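Local coordinates for RNA-binding protein RO60 (Deinococcus radiodurans, PDB 2NVO) that binds small RNAs that accumulate during recovery from ultraviolet irradiation and contributes to resistance to ultraviolet irradiation, at residues A[221-229]-A[241-251]. Numbering follows the deposited sequence.
Sequences RVIEGHLKA and LMQEYRLPLEA
Gly-225 and Tyr-245 bring their CA atoms to 5.6 Å where the helix segments 221-229 and 241-245 run antiparallel (175° between axes, 9.7 Å at closest approach), before the chain turns at Arg-246, whose phi is positive. Gly-225 CA lies over one face of the Tyr-245 ring, 3.6 Å from its centroid and 13° off the normal, a CH-pi contact made possible by the missing side chain. The ring is a knob in a hole formed by Arg-221, Glu-224, Gly-225 and Lys-228, with the Arg-221 CG beside CE1. At its rim, Tyr-245 OH donates to Glu-224 OE1 (3.0 Å), approaching 48° out of the carboxylate plane, and accepts from Lys-228 NZ (3.0 Å). Glu-224 reaches the hydroxyl with CG anti to the backbone N. Past the turn, Leu-247 CD1 packs on Gly-225 O, Pro-248 CG meets the edge of the His-226 ring, and Ala-229 CB and Ala-251 CB lie 4.1 Å apart. One water donates to His-226 O and Ala-251 O and bonds His-226 ND1, linking helix 219-229 to the 3-10 segment 249-251. Ile-223 and Leu-227 pack on helix 198-209, while Met-242 touches helix 259-266, consistent with stacked HEAT-like repeats of the TROVE horseshoe. The two bonds at the hydroxyl and Gly-225 over one face would restrain the ring's rotation, and Lys-228 NZ lies 4.3 Å from Glu-244 OE1, too far for a salt bridge but probably favourable electrostatically.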
ATOM      1  N   ARG A 221     -24.891  15.309 -13.015  1.00 53.74           N
ATOM      2  CA  ARG A 221     -24.107  15.559 -14.206  1.00 53.59           C
ATOM      3  C   ARG A 221     -23.089  14.441 -14.369  1.00 48.63           C
ATOM      4  O   ARG A 221     -23.036  13.792 -15.413  1.00 49.07           O
ATOM      5  CB  ARG A 221     -23.413  16.918 -14.110  1.00 57.17           C
ATOM      6  CG  ARG A 221     -23.075  17.543 -15.452  1.00 58.26           C
ATOM      7  CD  ARG A 221     -22.665  19.000 -15.287  1.00 61.62           C
ATOM      8  NE  ARG A 221     -23.698  19.774 -14.601  1.00 59.46           N
ATOM      9  CZ  ARG A 221     -24.561  20.582 -15.212  1.00 58.13           C
ATOM     10  NH1 ARG A 221     -24.518  20.736 -16.530  1.00 54.89           N
ATOM     11  NH2 ARG A 221     -25.466  21.242 -14.499  1.00 53.46           N
ATOM     12  N   VAL A 222     -22.297  14.200 -13.327  1.00 47.93           N
ATOM     13  CA  VAL A 222     -21.311  13.124 -13.379  1.00 49.07           C
ATOM     14  C   VAL A 222     -22.002  11.786 -13.621  1.00 45.79           C
ATOM     15  O   VAL A 222     -21.467  10.917 -14.308  1.00 44.64           O
ATOM     16  CB  VAL A 222     -20.426  13.056 -12.110  1.00 47.27           C
ATOM     17  CG1 VAL A 222     -19.948  14.444 -11.726  1.00 50.13           C
ATOM     18  CG2 VAL A 222     -21.171  12.408 -10.959  1.00 45.17           C
ATOM     19  N   ILE A 223     -23.204  11.635 -13.078  1.00 42.94           N
ATOM     20  CA  ILE A 223     -23.979  10.423 -13.300  1.00 45.30           C
ATOM     21  C   ILE A 223     -24.407  10.278 -14.767  1.00 44.61           C
ATOM     22  O   ILE A 223     -24.169   9.242 -15.391  1.00 42.65           O
ATOM     23  CB  ILE A 223     -25.188  10.348 -12.356  1.00 43.95           C
ATOM     24  CG1 ILE A 223     -24.703  10.250 -10.909  1.00 38.25           C
ATOM     25  CG2 ILE A 223     -26.081   9.162 -12.721  1.00 41.18           C
ATOM     26  CD1 ILE A 223     -25.815  10.048  -9.892  1.00 39.52           C
ATOM     27  N   GLU A 224     -25.015  11.318 -15.326  1.00 46.04           N
ATOM     28  CA  GLU A 224     -25.413  11.285 -16.729  1.00 47.27           C
ATOM     29  C   GLU A 224     -24.206  10.996 -17.612  1.00 47.30           C
ATOM     30  O   GLU A 224     -24.270  10.177 -18.531  1.00 47.64           O
ATOM     31  CB  GLU A 224     -26.052  12.611 -17.147  1.00 53.06           C
ATOM     32  CG  GLU A 224     -26.574  12.611 -18.579  1.00 54.15           C
ATOM     33  CD  GLU A 224     -27.385  13.848 -18.910  1.00 56.03           C
ATOM     34  OE1 GLU A 224     -26.864  14.970 -18.738  1.00 56.41           O
ATOM     35  OE2 GLU A 224     -28.546  13.694 -19.347  1.00 56.29           O
ATOM     36  N   GLY A 225     -23.104  11.677 -17.313  1.00 48.54           N
ATOM     37  CA  GLY A 225     -21.870  11.511 -18.051  1.00 45.66           C
ATOM     38  C   GLY A 225     -21.380  10.079 -18.051  1.00 45.72           C
ATOM     39  O   GLY A 225     -21.013   9.551 -19.100  1.00 43.54           O
ATOM     40  N   HIS A 226     -21.369   9.452 -16.877  1.00 40.46           N
ATOM     41  CA  HIS A 226     -20.942   8.061 -16.758  1.00 42.68           C
ATOM     42  C   HIS A 226     -21.882   7.129 -17.512  1.00 42.16           C
ATOM     43  O   HIS A 226     -21.449   6.146 -18.113  1.00 40.07           O
ATOM     44  CB  HIS A 226     -20.834   7.635 -15.290  1.00 41.09           C
ATOM     45  CG  HIS A 226     -19.466   7.826 -14.704  1.00 41.77           C
ATOM     46  ND1 HIS A 226     -18.469   6.880 -14.819  1.00 41.72           N
ATOM     47  CD2 HIS A 226     -18.931   8.853 -14.005  1.00 44.18           C
ATOM     48  CE1 HIS A 226     -17.380   7.319 -14.215  1.00 40.38           C
ATOM     49  NE2 HIS A 226     -17.629   8.511 -13.712  1.00 40.25           N
ATOM     50  N   LEU A 227     -23.168   7.447 -17.481  1.00 41.83           N
ATOM     51  CA  LEU A 227     -24.155   6.665 -18.210  1.00 46.00           C
ATOM     52  C   LEU A 227     -23.817   6.658 -19.697  1.00 46.83           C
ATOM     53  O   LEU A 227     -23.533   5.606 -20.275  1.00 50.75           O
ATOM     54  CB  LEU A 227     -25.555   7.231 -17.979  1.00 45.67           C
ATOM     55  CG  LEU A 227     -26.034   7.132 -16.530  1.00 45.73           C
ATOM     56  CD1 LEU A 227     -27.417   7.730 -16.365  1.00 44.88           C
ATOM     57  CD2 LEU A 227     -26.009   5.684 -16.062  1.00 43.52           C
ATOM     58  N   LYS A 228     -23.828   7.842 -20.300  1.00 47.67           N
ATOM     59  CA  LYS A 228     -23.496   8.002 -21.713  1.00 49.60           C
ATOM     60  C   LYS A 228     -22.127   7.416 -22.056  1.00 49.71           C
ATOM     61  O   LYS A 228     -21.949   6.819 -23.115  1.00 52.19           O
ATOM     62  CB  LYS A 228     -23.554   9.478 -22.104  1.00 52.05           C
ATOM     63  CG  LYS A 228     -24.803  10.192 -21.598  1.00 53.09           C
ATOM     64  CD  LYS A 228     -25.069  11.494 -22.348  1.00 58.98           C
ATOM     65  CE  LYS A 228     -23.979  12.525 -22.103  1.00 58.53           C
ATOM     66  NZ  LYS A 228     -24.297  13.830 -22.748  1.00 58.18           N
ATOM     67  N   ALA A 229     -21.166   7.579 -21.155  1.00 44.97           N
ATOM     68  CA  ALA A 229     -19.820   7.073 -21.386  1.00 44.61           C
ATOM     69  C   ALA A 229     -19.813   5.570 -21.662  1.00 49.44           C
ATOM     70  O   ALA A 229     -19.034   5.087 -22.485  1.00 50.09           O
ATOM     71  CB  ALA A 229     -18.919   7.401 -20.208  1.00 44.31           C
ATOM     72  N   LEU A 241     -16.584  13.231 -24.130  1.00 52.35           N
ATOM     73  CA  LEU A 241     -17.511  13.021 -23.025  1.00 54.29           C
ATOM     74  C   LEU A 241     -16.903  13.297 -21.652  1.00 51.87           C
ATOM     75  O   LEU A 241     -17.510  13.987 -20.837  1.00 54.04           O
ATOM     76  CB  LEU A 241     -18.101  11.611 -23.077  1.00 52.57           C
ATOM     77  CG  LEU A 241     -19.285  11.450 -24.031  1.00 52.21           C
ATOM     78  CD1 LEU A 241     -19.721  10.000 -24.106  1.00 48.06           C
ATOM     79  CD2 LEU A 241     -20.439  12.347 -23.599  1.00 53.88           C
ATOM     80  N   MET A 242     -15.717  12.756 -21.385  1.00 53.12           N
ATOM     81  CA  MET A 242     -15.061  13.057 -20.115  1.00 53.64           C
ATOM     82  C   MET A 242     -14.619  14.508 -20.086  1.00 54.88           C
ATOM     83  O   MET A 242     -14.604  15.137 -19.030  1.00 53.90           O
ATOM     84  CB  MET A 242     -13.894  12.109 -19.815  1.00 53.69           C
ATOM     85  CG  MET A 242     -13.092  11.652 -21.014  1.00 55.01           C
ATOM     86  SD  MET A 242     -12.025  10.258 -20.569  1.00 53.88           S
ATOM     87  CE  MET A 242     -11.250   9.896 -22.132  1.00 41.78           C
ATOM     88  N   GLN A 243     -14.274  15.040 -21.255  1.00 53.42           N
ATOM     89  CA  GLN A 243     -13.995  16.463 -21.372  1.00 55.16           C
ATOM     90  C   GLN A 243     -15.209  17.268 -20.921  1.00 54.42           C
ATOM     91  O   GLN A 243     -15.097  18.149 -20.070  1.00 54.48           O
ATOM     92  CB  GLN A 243     -13.608  16.834 -22.805  1.00 52.93           C
ATOM     93  CG  GLN A 243     -12.140  16.609 -23.129  1.00 52.35           C
ATOM     94  CD  GLN A 243     -11.772  17.084 -24.524  1.00 59.26           C
ATOM     95  OE1 GLN A 243     -12.624  17.166 -25.410  1.00 59.66           O
ATOM     96  NE2 GLN A 243     -10.496  17.399 -24.726  1.00 58.44           N
ATOM     97  N   GLU A 244     -16.374  16.959 -21.479  1.00 52.03           N
ATOM     98  CA  GLU A 244     -17.581  17.660 -21.065  1.00 56.11           C
ATOM     99  C   GLU A 244     -17.907  17.408 -19.598  1.00 56.20           C
ATOM    100  O   GLU A 244     -18.347  18.310 -18.889  1.00 56.44           O
ATOM    101  CB  GLU A 244     -18.783  17.269 -21.927  1.00 56.56           C
ATOM    102  CG  GLU A 244     -20.103  17.683 -21.293  1.00 56.68           C
ATOM    103  CD  GLU A 244     -21.284  17.597 -22.238  1.00 61.74           C
ATOM    104  OE1 GLU A 244     -21.217  16.825 -23.220  1.00 61.83           O
ATOM    105  OE2 GLU A 244     -22.287  18.304 -21.986  1.00 65.56           O
ATOM    106  N   TYR A 245     -17.672  16.180 -19.145  1.00 56.14           N
ATOM    107  CA  TYR A 245     -18.207  15.728 -17.861  1.00 55.76           C
ATOM    108  C   TYR A 245     -17.181  15.455 -16.758  1.00 56.62           C
ATOM    109  O   TYR A 245     -17.512  14.812 -15.762  1.00 59.07           O
ATOM    110  CB  TYR A 245     -19.051  14.467 -18.071  1.00 56.08           C
ATOM    111  CG  TYR A 245     -20.432  14.715 -18.632  1.00 55.52           C
ATOM    112  CD1 TYR A 245     -21.462  15.168 -17.815  1.00 56.02           C
ATOM    113  CD2 TYR A 245     -20.713  14.479 -19.972  1.00 56.79           C
ATOM    114  CE1 TYR A 245     -22.731  15.391 -18.320  1.00 56.09           C
ATOM    115  CE2 TYR A 245     -21.978  14.697 -20.483  1.00 56.88           C
ATOM    116  CZ  TYR A 245     -22.982  15.153 -19.651  1.00 56.17           C
ATOM    117  OH  TYR A 245     -24.243  15.372 -20.153  1.00 61.51           O
ATOM    118  N   ARG A 246     -15.950  15.930 -16.932  1.00 56.95           N
ATOM    119  CA  ARG A 246     -14.887  15.741 -15.934  1.00 60.02           C
ATOM    120  C   ARG A 246     -14.693  14.276 -15.523  1.00 57.49           C
ATOM    121  O   ARG A 246     -14.243  13.983 -14.414  1.00 61.18           O
ATOM    122  CB  ARG A 246     -15.126  16.632 -14.698  1.00 60.46           C
ATOM    123  CG  ARG A 246     -16.280  16.196 -13.781  1.00 59.34           C
ATOM    124  CD  ARG A 246     -15.784  15.528 -12.502  1.00 60.42           C
ATOM    125  NE  ARG A 246     -16.712  14.510 -12.008  1.00 61.66           N
ATOM    126  CZ  ARG A 246     -16.745  14.074 -10.750  1.00 61.49           C
ATOM    127  NH1 ARG A 246     -17.617  13.137 -10.390  1.00 58.04           N
ATOM    128  NH2 ARG A 246     -15.914  14.582  -9.846  1.00 59.00           N
ATOM    129  N   LEU A 247     -15.005  13.358 -16.432  1.00 57.25           N
ATOM    130  CA  LEU A 247     -15.063  11.938 -16.093  1.00 54.65           C
ATOM    131  C   LEU A 247     -13.705  11.236 -16.066  1.00 54.02           C
ATOM    132  O   LEU A 247     -12.842  11.494 -16.908  1.00 53.70           O
ATOM    133  CB  LEU A 247     -16.000  11.202 -17.056  1.00 53.77           C
ATOM    134  CG  LEU A 247     -17.457  11.666 -17.067  1.00 50.42           C
ATOM    135  CD1 LEU A 247     -18.181  11.063 -18.250  1.00 48.97           C
ATOM    136  CD2 LEU A 247     -18.154  11.316 -15.765  1.00 49.70           C
ATOM    137  N   PRO A 248     -13.523  10.334 -15.092  1.00 51.33           N
ATOM    138  CA  PRO A 248     -12.348   9.468 -14.950  1.00 48.42           C
ATOM    139  C   PRO A 248     -12.176   8.497 -16.119  1.00 49.62           C
ATOM    140  O   PRO A 248     -13.151   8.129 -16.774  1.00 48.71           O
ATOM    141  CB  PRO A 248     -12.655   8.688 -13.664  1.00 50.46           C
ATOM    142  CG  PRO A 248     -14.150   8.844 -13.475  1.00 50.56           C
ATOM    143  CD  PRO A 248     -14.396  10.238 -13.914  1.00 50.71           C
ATOM    144  N   LEU A 249     -10.933   8.094 -16.371  1.00 48.55           N
ATOM    145  CA  LEU A 249     -10.614   7.126 -17.416  1.00 47.43           C
ATOM    146  C   LEU A 249     -11.364   5.815 -17.195  1.00 50.77           C
ATOM    147  O   LEU A 249     -11.561   5.029 -18.126  1.00 50.74           O
ATOM    148  CB  LEU A 249      -9.110   6.864 -17.433  1.00 46.38           C
ATOM    149  CG  LEU A 249      -8.580   5.666 -18.215  1.00 46.52           C
ATOM    150  CD1 LEU A 249      -8.733   5.877 -19.712  1.00 47.15           C
ATOM    151  CD2 LEU A 249      -7.131   5.445 -17.857  1.00 45.89           C
ATOM    152  N   GLU A 250     -11.778   5.592 -15.950  1.00 52.47           N
ATOM    153  CA  GLU A 250     -12.549   4.414 -15.580  1.00 51.43           C
ATOM    154  C   GLU A 250     -13.845   4.353 -16.375  1.00 51.75           C
ATOM    155  O   GLU A 250     -14.256   3.283 -16.830  1.00 47.81           O
ATOM    156  CB  GLU A 250     -12.888   4.465 -14.091  1.00 53.24           C
ATOM    157  CG  GLU A 250     -11.815   5.109 -13.225  1.00 54.63           C
ATOM    158  CD  GLU A 250     -12.343   5.481 -11.854  1.00 53.79           C
ATOM    159  OE1 GLU A 250     -13.572   5.371 -11.643  1.00 54.90           O
ATOM    160  OE2 GLU A 250     -11.536   5.884 -10.991  1.00 51.95           O
ATOM    161  N   ALA A 251     -14.477   5.516 -16.534  1.00 47.85           N
ATOM    162  CA  ALA A 251     -15.791   5.625 -17.165  1.00 44.90           C
ATOM    163  C   ALA A 251     -15.803   5.153 -18.615  1.00 47.19           C
ATOM    164  O   ALA A 251     -16.864   4.930 -19.196  1.00 46.03           O
ATOM    165  CB  ALA A 251     -16.291   7.057 -17.083  1.00 46.98           C
TER
HETATM  166  O   HOH W   1     -18.870   5.139 -17.198  1.00 41.36           O